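Local coordinates for oxidoreductase, NAD-binding/iron-sulfur cluster-binding protein (Nitratireductor pacificus pht-3B, PDB 6ZXU) that catalyses the reductive dehalogenation of organohalides, with a bound cobalamin and two [4Fe-4S] clusters as cofactors, at residues 336-342 / 642-647; 109-113 / 639-643; 83-87 / 349-354; 174-178 / 454-459. The contacts are given in a common frame with arbitrary orientation. Numbering follows the deposited sequence.

In the fold
All four contacts join parts of the chain at least 262 residues apart. Contacts 3 and 4, with centres about 10 Å apart, touch directly: M354 SD lies 3.6 Å from E458 N and F84 CD2 lies 3.7 Å from M174 O, so the apolar packing of one contact borders the helices that carry the salt-bridge network of the other. Contact 4 is the most central of the four, and the side chain of its R455 lies about 11 Å from the cobalamin. Contacts 1 and 2, with centres about 14 Å apart, share F642 and D643 on the loop leading to strand 645-647. In contact 1 the K340 side chain is about 13 Å from both a [4Fe-4S] cluster and the cobalamin.

Contact 1 of 4, residues 336-342 / 642-647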
# COMPACT_ATOMS: atom_id res chain seq x y z
N ARG A 336 18.41 1.67 8.80
CA ARG A 336 17.76 2.90 9.29
C ARG A 336 16.94 3.63 8.24
O ARG A 336 15.99 4.35 8.58
CB ARG A 336 18.88 3.83 9.73
CG ARG A 336 18.43 5.01 10.43
CD ARG A 336 19.56 5.98 10.69
NE ARG A 336 18.84 7.19 11.08
CZ ARG A 336 18.95 8.35 10.45
NH1 ARG A 336 19.79 8.48 9.41
NH2 ARG A 336 18.30 9.43 10.93
N PHE A 337 17.34 3.54 6.98
CA PHE A 337 16.89 4.51 5.97
C PHE A 337 15.36 4.63 5.78
O PHE A 337 14.87 5.73 5.56
CB PHE A 337 17.59 4.32 4.64
CG PHE A 337 17.00 3.22 3.80
CD1 PHE A 337 17.38 1.94 3.97
CD2 PHE A 337 16.04 3.52 2.84
CE1 PHE A 337 16.86 0.90 3.21
CE2 PHE A 337 15.50 2.49 2.07
CZ PHE A 337 15.89 1.19 2.28
N PRO A 338 14.61 3.54 5.97
CA PRO A 338 13.18 3.71 5.87
C PRO A 338 12.46 3.94 7.19
O PRO A 338 11.20 3.98 7.22
CB PRO A 338 12.72 2.35 5.28
CG PRO A 338 13.67 1.35 5.90
CD PRO A 338 14.95 2.11 6.20
N MET A 339 13.23 4.09 8.25
CA MET A 339 12.67 4.17 9.61
C MET A 339 13.11 5.43 10.35
O MET A 339 13.17 5.47 11.55
CB MET A 339 13.11 2.94 10.41
CG MET A 339 12.36 1.68 9.95
SD MET A 339 10.66 1.74 10.43
CE MET A 339 9.76 0.76 9.20
N LYS A 340 13.37 6.48 9.60
CA LYS A 340 13.77 7.71 10.15
C LYS A 340 12.58 8.53 10.68
O LYS A 340 12.75 9.34 11.56
CB LYS A 340 14.49 8.55 9.09
CG LYS A 340 15.64 7.86 8.44
CD LYS A 340 16.39 8.93 7.60
CE LYS A 340 16.93 8.42 6.30
NZ LYS A 340 17.80 9.39 5.58
N HIS A 341 11.37 8.33 10.14
CA HIS A 341 10.22 9.11 10.57
C HIS A 341 9.42 8.35 11.61
O HIS A 341 9.29 7.13 11.51
CB HIS A 341 9.35 9.45 9.37
CG HIS A 341 8.28 10.44 9.66
ND1 HIS A 341 7.12 10.09 10.33
CD2 HIS A 341 8.17 11.74 9.37
CE1 HIS A 341 6.33 11.15 10.42
NE2 HIS A 341 6.97 12.17 9.86
N PRO A 342 8.91 9.03 12.66
CA PRO A 342 8.16 8.32 13.75
C PRO A 342 6.95 7.51 13.33
O PRO A 342 6.61 6.53 14.00
CB PRO A 342 7.68 9.48 14.63
CG PRO A 342 8.73 10.50 14.50
CD PRO A 342 9.18 10.44 13.05
N PHE A 642 4.61 15.93 9.68
CA PHE A 642 5.72 16.67 10.30
C PHE A 642 7.06 16.24 9.71
O PHE A 642 7.24 15.06 9.40
CB PHE A 642 5.76 16.41 11.82
CG PHE A 642 4.54 16.86 12.59
CD1 PHE A 642 3.74 17.88 12.16
CD2 PHE A 642 4.24 16.23 13.80
CE1 PHE A 642 2.64 18.27 12.85
CE2 PHE A 642 3.17 16.62 14.54
CZ PHE A 642 2.37 17.64 14.07
N ASP A 643 7.96 17.17 9.54
CA ASP A 643 9.32 16.88 9.15
C ASP A 643 10.19 16.53 10.39
O ASP A 643 10.74 17.40 11.04
CB ASP A 643 9.93 18.08 8.43
CG ASP A 643 9.37 18.27 7.08
OD1 ASP A 643 8.75 17.33 6.50
OD2 ASP A 643 9.49 19.35 6.57
N LEU A 644 10.18 15.27 10.76
CA LEU A 644 10.85 14.72 11.91
C LEU A 644 11.75 13.58 11.48
O LEU A 644 11.32 12.73 10.71
CB LEU A 644 9.86 14.18 12.97
CG LEU A 644 8.93 15.21 13.61
CD1 LEU A 644 7.89 14.58 14.52
CD2 LEU A 644 9.76 16.26 14.35
N GLU A 645 12.98 13.59 12.00
CA GLU A 645 13.96 12.55 11.79
C GLU A 645 14.37 12.07 13.15
O GLU A 645 14.80 12.85 13.97
CB GLU A 645 15.16 13.11 10.99
CG GLU A 645 16.30 12.15 10.86
CD GLU A 645 17.49 12.68 10.08
OE1 GLU A 645 17.62 13.91 9.82
OE2 GLU A 645 18.33 11.83 9.68
N VAL A 646 14.23 10.78 13.38
CA VAL A 646 14.74 10.16 14.60
C VAL A 646 16.26 9.85 14.41
O VAL A 646 16.68 9.15 13.47
CB VAL A 646 14.00 8.89 14.91
CG1 VAL A 646 14.61 8.17 16.07
CG2 VAL A 646 12.54 9.20 15.16
N ILE A 647 17.04 10.43 15.31
CA ILE A 647 18.46 10.18 15.42
C ILE A 647 18.77 9.79 16.86
O ILE A 647 18.41 10.49 17.77
CB ILE A 647 19.26 11.43 15.11
CG1 ILE A 647 19.24 11.70 13.63
CG2 ILE A 647 20.71 11.22 15.56
CD1 ILE A 647 19.62 13.10 13.18
O HOH W 1 19.02 11.17 7.38
O HOH W 2 17.09 6.42 13.07
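A loop late in the chain, running into the two-stranded antiparallel hairpin 645-647/650-652, is pinned against the linker before helix 342-354, where H341 is the N-cap. F642 comes first: its carbonyl O accepts a hydrogen bond from H341 NE2 at 2.9 Å, while the other ring nitrogen, ND1, caps the backbone N of L343. The imidazole thus ties the helix start to the loop. L644 then packs its CB on P342 CD at 3.8 Å. At E645 the strand begins; its CA makes a CA-H...O contact of 3.4 Å with K340 O, and OE2 forms a 2.7 Å salt bridge with R336 NH2. Water 1 links the same carboxylate oxygen to K340 NZ, which also bonds to G585 O. V646 adds the backbone link, its N donating to K340 O at 2.8 Å, and places CG2 4.1 Å from P342 CG. V646 O accepts from R336 NH2 at 3.0 Å, and water 2 bridges it to R336 NE with two 2.8 Å bonds.

Contact 2 of 4, residues 109-113 / 639-643; sequences NLKAS and RWWFD
Helix 103-116 supplies N109-S113 in regular helical conformation; R639-D643 is an irregular loop whose backbone dips to W640 (phi/psi -96/-13) and then extends through W641 and F642. The CA atoms of N109 and W640 come closest, at 5.8 Å. Polar links centre on N109, chi1 t: its ND2 donates to W640 O at 3.1 Å and to a water, 3.0 Å away, that also accepts from F642 N at 3.0 Å. Its OD1 bonds to the Y186 hydroxyl on helix 168-190. The contact therefore clamps a late loop, just ahead of strand 645-647, onto a helix that leads into the N-terminal four-stranded antiparallel sheet. Among the ring contacts, W640 (chi1 p, chi2 -91°) lays an indole face against the helix, with A112 C over it and S113 OG 3.4 Å from W640 CZ3; A112 CB meets W640 CB at 3.6 Å. The F642 ring, chi1 m, puts a face on the N109 amide, with F642 CZ 3.5 Å from N109 CG.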
# COMPACT_ATOMS: atom_id res chain seq x y z
N ASN A 109 -2.76 16.93 12.14
CA ASN A 109 -1.74 15.92 11.80
C ASN A 109 -2.13 14.53 12.17
O ASN A 109 -1.93 13.60 11.43
CB ASN A 109 -0.42 16.30 12.39
CG ASN A 109 0.59 15.18 12.32
OD1 ASN A 109 0.73 14.42 13.27
ND2 ASN A 109 1.33 15.12 11.20
N LEU A 110 -2.70 14.36 13.34
CA LEU A 110 -3.03 13.05 13.79
C LEU A 110 -4.28 12.51 13.09
O LEU A 110 -4.40 11.32 12.83
CB LEU A 110 -3.21 13.08 15.28
CG LEU A 110 -3.13 11.83 16.08
CD1 LEU A 110 -1.83 11.10 15.84
CD2 LEU A 110 -3.33 12.16 17.58
N LYS A 111 -5.24 13.39 12.80
CA LYS A 111 -6.39 13.00 11.97
C LYS A 111 -5.99 12.62 10.55
O LYS A 111 -6.43 11.65 10.04
CB LYS A 111 -7.40 14.14 11.89
CG LYS A 111 -8.22 14.33 13.13
CD LYS A 111 -9.12 15.57 12.89
CE LYS A 111 -10.43 15.37 13.58
NZ LYS A 111 -11.20 16.63 13.37
N ALA A 112 -5.08 13.39 9.97
CA ALA A 112 -4.54 13.08 8.65
C ALA A 112 -3.76 11.75 8.66
O ALA A 112 -3.82 10.99 7.68
CB ALA A 112 -3.64 14.20 8.17
N SER A 113 -3.16 11.43 9.77
CA SER A 113 -2.46 10.16 9.94
C SER A 113 -3.42 9.03 9.92
O SER A 113 -3.11 7.99 9.33
CB SER A 113 -1.61 10.13 11.23
OG SER A 113 -0.63 11.14 11.27
N ARG A 639 0.37 18.67 2.33
CA ARG A 639 1.49 18.37 3.16
C ARG A 639 1.08 18.31 4.61
O ARG A 639 1.20 19.29 5.35
CB ARG A 639 2.63 19.37 2.90
CG ARG A 639 3.94 18.99 3.58
CD ARG A 639 5.06 19.75 2.95
NE ARG A 639 6.30 19.67 3.70
CZ ARG A 639 7.37 20.40 3.36
NH1 ARG A 639 7.31 21.20 2.30
NH2 ARG A 639 8.51 20.32 4.03
N TRP A 640 0.57 17.16 5.04
CA TRP A 640 -0.03 17.08 6.33
C TRP A 640 0.92 16.58 7.42
O TRP A 640 0.55 16.61 8.60
CB TRP A 640 -1.21 16.09 6.29
CG TRP A 640 -0.86 14.72 5.76
CD1 TRP A 640 -0.95 14.31 4.42
CD2 TRP A 640 -0.40 13.57 6.49
NE1 TRP A 640 -0.55 12.99 4.29
CE2 TRP A 640 -0.21 12.51 5.53
CE3 TRP A 640 -0.08 13.34 7.82
CZ2 TRP A 640 0.27 11.27 5.90
CZ3 TRP A 640 0.43 12.15 8.18
CH2 TRP A 640 0.57 11.11 7.24
N TRP A 641 2.08 16.03 7.03
CA TRP A 641 2.98 15.34 8.00
C TRP A 641 4.01 16.33 8.55
O TRP A 641 4.27 17.40 7.98
CB TRP A 641 3.72 14.15 7.30
CG TRP A 641 4.52 14.57 6.08
CD1 TRP A 641 5.85 14.93 6.03
CD2 TRP A 641 4.03 14.70 4.75
NE1 TRP A 641 6.18 15.30 4.77
CE2 TRP A 641 5.08 15.14 3.96
CE3 TRP A 641 2.79 14.45 4.15
CZ2 TRP A 641 4.92 15.42 2.62
CZ3 TRP A 641 2.62 14.72 2.84
CH2 TRP A 641 3.68 15.20 2.07
N PHE A 642 4.61 15.93 9.68
CA PHE A 642 5.72 16.67 10.30
C PHE A 642 7.06 16.24 9.71
O PHE A 642 7.24 15.06 9.40
CB PHE A 642 5.76 16.41 11.82
CG PHE A 642 4.54 16.86 12.59
CD1 PHE A 642 3.74 17.88 12.16
CD2 PHE A 642 4.24 16.23 13.80
CE1 PHE A 642 2.64 18.27 12.85
CE2 PHE A 642 3.17 16.62 14.54
CZ PHE A 642 2.37 17.64 14.07
N ASP A 643 7.96 17.17 9.54
CA ASP A 643 9.32 16.88 9.15
C ASP A 643 10.19 16.53 10.39
O ASP A 643 10.74 17.40 11.04
CB ASP A 643 9.93 18.08 8.43
CG ASP A 643 9.37 18.27 7.08
OD1 ASP A 643 8.75 17.33 6.50
OD2 ASP A 643 9.49 19.35 6.57
O HOH W 3 3.69 13.33 10.78

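Contact 3 of 4, residues 83-87 / 349-354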
# COMPACT_ATOMS: atom_id res chain seq x y z
N LEU A 83 -2.15 -10.39 17.56
CA LEU A 83 -0.81 -9.95 17.31
C LEU A 83 -0.70 -8.44 17.44
O LEU A 83 0.20 -7.94 18.07
CB LEU A 83 -0.40 -10.37 15.92
CG LEU A 83 0.94 -9.87 15.47
CD1 LEU A 83 2.00 -10.56 16.31
CD2 LEU A 83 1.12 -10.20 13.95
N PHE A 84 -1.63 -7.70 16.82
CA PHE A 84 -1.56 -6.25 16.85
C PHE A 84 -1.81 -5.66 18.23
O PHE A 84 -1.25 -4.63 18.55
CB PHE A 84 -2.54 -5.62 15.81
CG PHE A 84 -2.29 -6.04 14.40
CD1 PHE A 84 -0.99 -6.35 13.95
CD2 PHE A 84 -3.32 -6.01 13.46
CE1 PHE A 84 -0.79 -6.77 12.63
CE2 PHE A 84 -3.11 -6.39 12.15
CZ PHE A 84 -1.86 -6.78 11.72
N THR A 85 -2.62 -6.35 19.05
CA THR A 85 -2.79 -6.04 20.45
C THR A 85 -1.52 -5.88 21.30
O THR A 85 -1.44 -4.98 22.14
CB THR A 85 -3.67 -7.09 21.11
OG1 THR A 85 -4.94 -7.12 20.44
CG2 THR A 85 -3.85 -6.81 22.55
N ARG A 86 -0.48 -6.64 20.99
CA ARG A 86 0.82 -6.53 21.68
C ARG A 86 1.45 -5.18 21.48
O ARG A 86 2.37 -4.81 22.20
CB ARG A 86 1.79 -7.64 21.16
CG ARG A 86 1.06 -9.00 21.18
CD ARG A 86 1.89 -10.26 21.13
NE ARG A 86 2.97 -10.27 20.15
CZ ARG A 86 4.26 -10.06 20.41
NH1 ARG A 86 5.16 -10.14 19.41
NH2 ARG A 86 4.67 -9.74 21.65
N PHE A 87 1.00 -4.41 20.51
CA PHE A 87 1.68 -3.15 20.24
C PHE A 87 0.78 -1.89 20.52
O PHE A 87 1.13 -0.77 20.10
CB PHE A 87 2.20 -3.13 18.77
CG PHE A 87 2.97 -4.38 18.41
CD1 PHE A 87 4.19 -4.63 19.03
CD2 PHE A 87 2.45 -5.32 17.56
CE1 PHE A 87 4.87 -5.82 18.82
CE2 PHE A 87 3.15 -6.47 17.31
CZ PHE A 87 4.35 -6.72 17.92
N PRO A 349 7.06 -2.61 14.31
CA PRO A 349 6.79 -3.83 15.10
C PRO A 349 5.74 -4.74 14.45
O PRO A 349 5.87 -5.97 14.50
CB PRO A 349 6.23 -3.29 16.44
CG PRO A 349 6.76 -1.88 16.52
CD PRO A 349 6.87 -1.39 15.11
N LEU A 350 4.72 -4.15 13.82
CA LEU A 350 3.69 -4.95 13.17
C LEU A 350 4.29 -5.69 11.97
O LEU A 350 4.12 -6.89 11.81
CB LEU A 350 2.52 -4.11 12.71
CG LEU A 350 1.54 -3.57 13.76
CD1 LEU A 350 2.21 -2.54 14.62
CD2 LEU A 350 0.26 -2.96 13.10
N ILE A 351 5.08 -4.98 11.18
CA ILE A 351 5.73 -5.53 10.01
C ILE A 351 6.66 -6.69 10.42
O ILE A 351 6.60 -7.76 9.86
CB ILE A 351 6.51 -4.41 9.24
CG1 ILE A 351 5.57 -3.49 8.54
CG2 ILE A 351 7.44 -5.06 8.24
CD1 ILE A 351 6.25 -2.25 7.98
N GLN A 352 7.52 -6.47 11.38
CA GLN A 352 8.49 -7.51 11.74
C GLN A 352 7.85 -8.75 12.35
O GLN A 352 8.27 -9.86 12.12
CB GLN A 352 9.57 -6.96 12.64
CG GLN A 352 10.53 -6.02 11.98
CD GLN A 352 11.44 -5.34 13.04
OE1 GLN A 352 11.12 -5.27 14.26
NE2 GLN A 352 12.59 -4.80 12.57
N ASN A 353 6.84 -8.56 13.15
CA ASN A 353 6.22 -9.66 13.82
C ASN A 353 5.18 -10.39 13.07
O ASN A 353 4.63 -11.35 13.57
CB ASN A 353 5.71 -9.21 15.17
CG ASN A 353 6.88 -8.92 16.12
OD1 ASN A 353 7.48 -9.84 16.69
ND2 ASN A 353 7.27 -7.65 16.24
N MET A 354 4.83 -9.92 11.87
CA MET A 354 4.01 -10.73 10.98
C MET A 354 4.82 -11.80 10.26
O MET A 354 4.27 -12.78 9.76
CB MET A 354 3.26 -9.84 9.97
CG MET A 354 2.03 -9.16 10.54
SD MET A 354 1.04 -8.27 9.29
CE MET A 354 2.10 -6.87 8.88
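Two rings from segment 83-87 interdigitate with one face of helix 342-354. L350 fills the groove between the rings: its CD2 sits over the face of F84, 4.1 Å from the ring centroid in a CH-pi contact, while L350 CD1 reaches to 4.1 Å from F87 CD2. In return, the F87 ring fills a dent beside P349 and N353. P349 CB lies over one face of it, 3.9 Å from the centroid, a second CH-pi contact, and N353 ND2 approaches F87 CZ to 3.5 Å; that amide is held by donating to P349 O at 2.8 Å, one turn back. At the other end, L83 CD2 slots into a notch between N353 O and M354 CG, 3.7 Å from each. M354 SD closes the edge of F84, 5.2 Å from the centroid and 4.1 Å from F84 CZ. CH-pi packing and this Met-aromatic contact join the end region of helix 74-85 to helix 342-354, beside helices 168-190 and 445-469.

Contact 4 of 4, residues 174-178 / 454-459; sequences MRCAE and MRGAEI
Helix segments 174-178 and 454-459 pass each other with axes 12.2 Å apart and N-to-C directions at 146°, roughly antiparallel; the closest CA pair, E178 and R455, is 9.0 Å apart, so long side chains fill the gap. Both arginines adopt nearly the same conformation: chi1 t, chi2 p, chi3 p, chi4 76° in R175 and 73° in R455. The guanidiniums stack flat, centres 4.2 Å apart and planes at 16°, their like charges balanced by two glutamates, both chi1 t, with chi2 t in E458 but -142°, between wells, in E178. R175 NH2 donates to E458 OE2 at 2.7 Å, R175 NE to the same oxygen at 2.9 Å; R455 NH2 donates to E178 OE2 at 2.7 Å. This Arg-Glu salt-bridge network, reciprocal in its two 2.7 Å bonds, joins matching helices of two halves, each with a four-stranded antiparallel sheet of order 1-2-4-3, consistent with an internal duplication. R455 NH1 also pairs with D118. M174 CE lies 3.4 Å from E458 OE2, M454 CE 3.3 Å from E178 OE2.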
# COMPACT_ATOMS: atom_id res chain seq x y z
N MET A 174 -9.81 -6.17 13.58
CA MET A 174 -8.38 -6.33 13.21
C MET A 174 -7.77 -5.05 12.62
O MET A 174 -6.67 -4.61 12.99
CB MET A 174 -8.22 -7.51 12.20
CG MET A 174 -6.81 -7.74 11.76
SD MET A 174 -6.71 -8.89 10.32
CE MET A 174 -7.66 -7.95 9.06
N ARG A 175 -8.47 -4.47 11.67
CA ARG A 175 -8.01 -3.24 11.06
C ARG A 175 -7.97 -2.12 12.10
O ARG A 175 -7.06 -1.33 12.08
CB ARG A 175 -8.92 -2.93 9.88
CG ARG A 175 -8.58 -1.69 9.10
CD ARG A 175 -7.22 -1.69 8.45
NE ARG A 175 -6.88 -3.02 7.87
CZ ARG A 175 -7.39 -3.52 6.74
NH1 ARG A 175 -8.32 -2.82 6.05
NH2 ARG A 175 -7.03 -4.76 6.30
N CYS A 176 -8.92 -2.08 13.05
CA CYS A 176 -8.91 -1.07 14.13
C CYS A 176 -7.74 -1.22 15.08
O CYS A 176 -7.08 -0.24 15.40
CB CYS A 176 -10.20 -1.10 14.89
SG CYS A 176 -11.56 -0.41 13.95
N ALA A 177 -7.39 -2.45 15.42
CA ALA A 177 -6.23 -2.69 16.25
C ALA A 177 -4.97 -2.29 15.56
O ALA A 177 -4.09 -1.73 16.13
CB ALA A 177 -6.19 -4.14 16.61
N GLU A 178 -4.88 -2.64 14.29
CA GLU A 178 -3.74 -2.27 13.49
C GLU A 178 -3.51 -0.77 13.48
O GLU A 178 -2.40 -0.29 13.78
CB GLU A 178 -4.02 -2.70 12.04
CG GLU A 178 -2.90 -2.39 11.06
CD GLU A 178 -3.45 -1.94 9.67
OE1 GLU A 178 -4.03 -2.77 8.91
OE2 GLU A 178 -3.31 -0.72 9.32
N MET A 454 2.86 -2.94 5.04
CA MET A 454 2.19 -3.41 6.20
C MET A 454 0.77 -3.86 5.92
O MET A 454 0.37 -4.98 6.31
CB MET A 454 2.21 -2.31 7.28
CG MET A 454 1.54 -2.64 8.63
SD MET A 454 -0.22 -2.34 8.51
CE MET A 454 -0.36 -0.56 7.89
N ARG A 455 0.02 -3.07 5.20
CA ARG A 455 -1.35 -3.42 4.86
C ARG A 455 -1.42 -4.67 4.00
O ARG A 455 -2.27 -5.58 4.23
CB ARG A 455 -2.02 -2.29 4.14
CG ARG A 455 -3.46 -2.51 3.72
CD ARG A 455 -4.42 -2.80 4.86
NE ARG A 455 -4.23 -1.86 5.99
CZ ARG A 455 -4.61 -0.56 5.97
NH1 ARG A 455 -5.20 -0.05 4.89
NH2 ARG A 455 -4.38 0.23 7.04
N GLY A 456 -0.55 -4.75 3.00
CA GLY A 456 -0.46 -5.96 2.15
C GLY A 456 -0.14 -7.25 2.95
O GLY A 456 -0.78 -8.24 2.74
N ALA A 457 0.86 -7.18 3.78
CA ALA A 457 1.32 -8.29 4.59
C ALA A 457 0.23 -8.80 5.47
O ALA A 457 0.05 -10.02 5.61
CB ALA A 457 2.54 -7.95 5.40
N GLU A 458 -0.55 -7.91 6.05
CA GLU A 458 -1.74 -8.29 6.81
C GLU A 458 -2.77 -9.03 6.01
O GLU A 458 -3.27 -10.10 6.41
CB GLU A 458 -2.35 -7.04 7.45
CG GLU A 458 -3.71 -7.20 8.12
CD GLU A 458 -4.26 -5.80 8.50
OE1 GLU A 458 -3.51 -5.03 9.09
OE2 GLU A 458 -5.41 -5.46 8.28
N ILE A 459 -3.13 -8.49 4.85
CA ILE A 459 -4.15 -9.07 3.99
C ILE A 459 -3.72 -10.44 3.46
O ILE A 459 -4.47 -11.42 3.54
CB ILE A 459 -4.50 -8.11 2.79
CG1 ILE A 459 -5.22 -6.85 3.36
CG2 ILE A 459 -5.29 -8.86 1.70
CD1 ILE A 459 -5.28 -5.75 2.35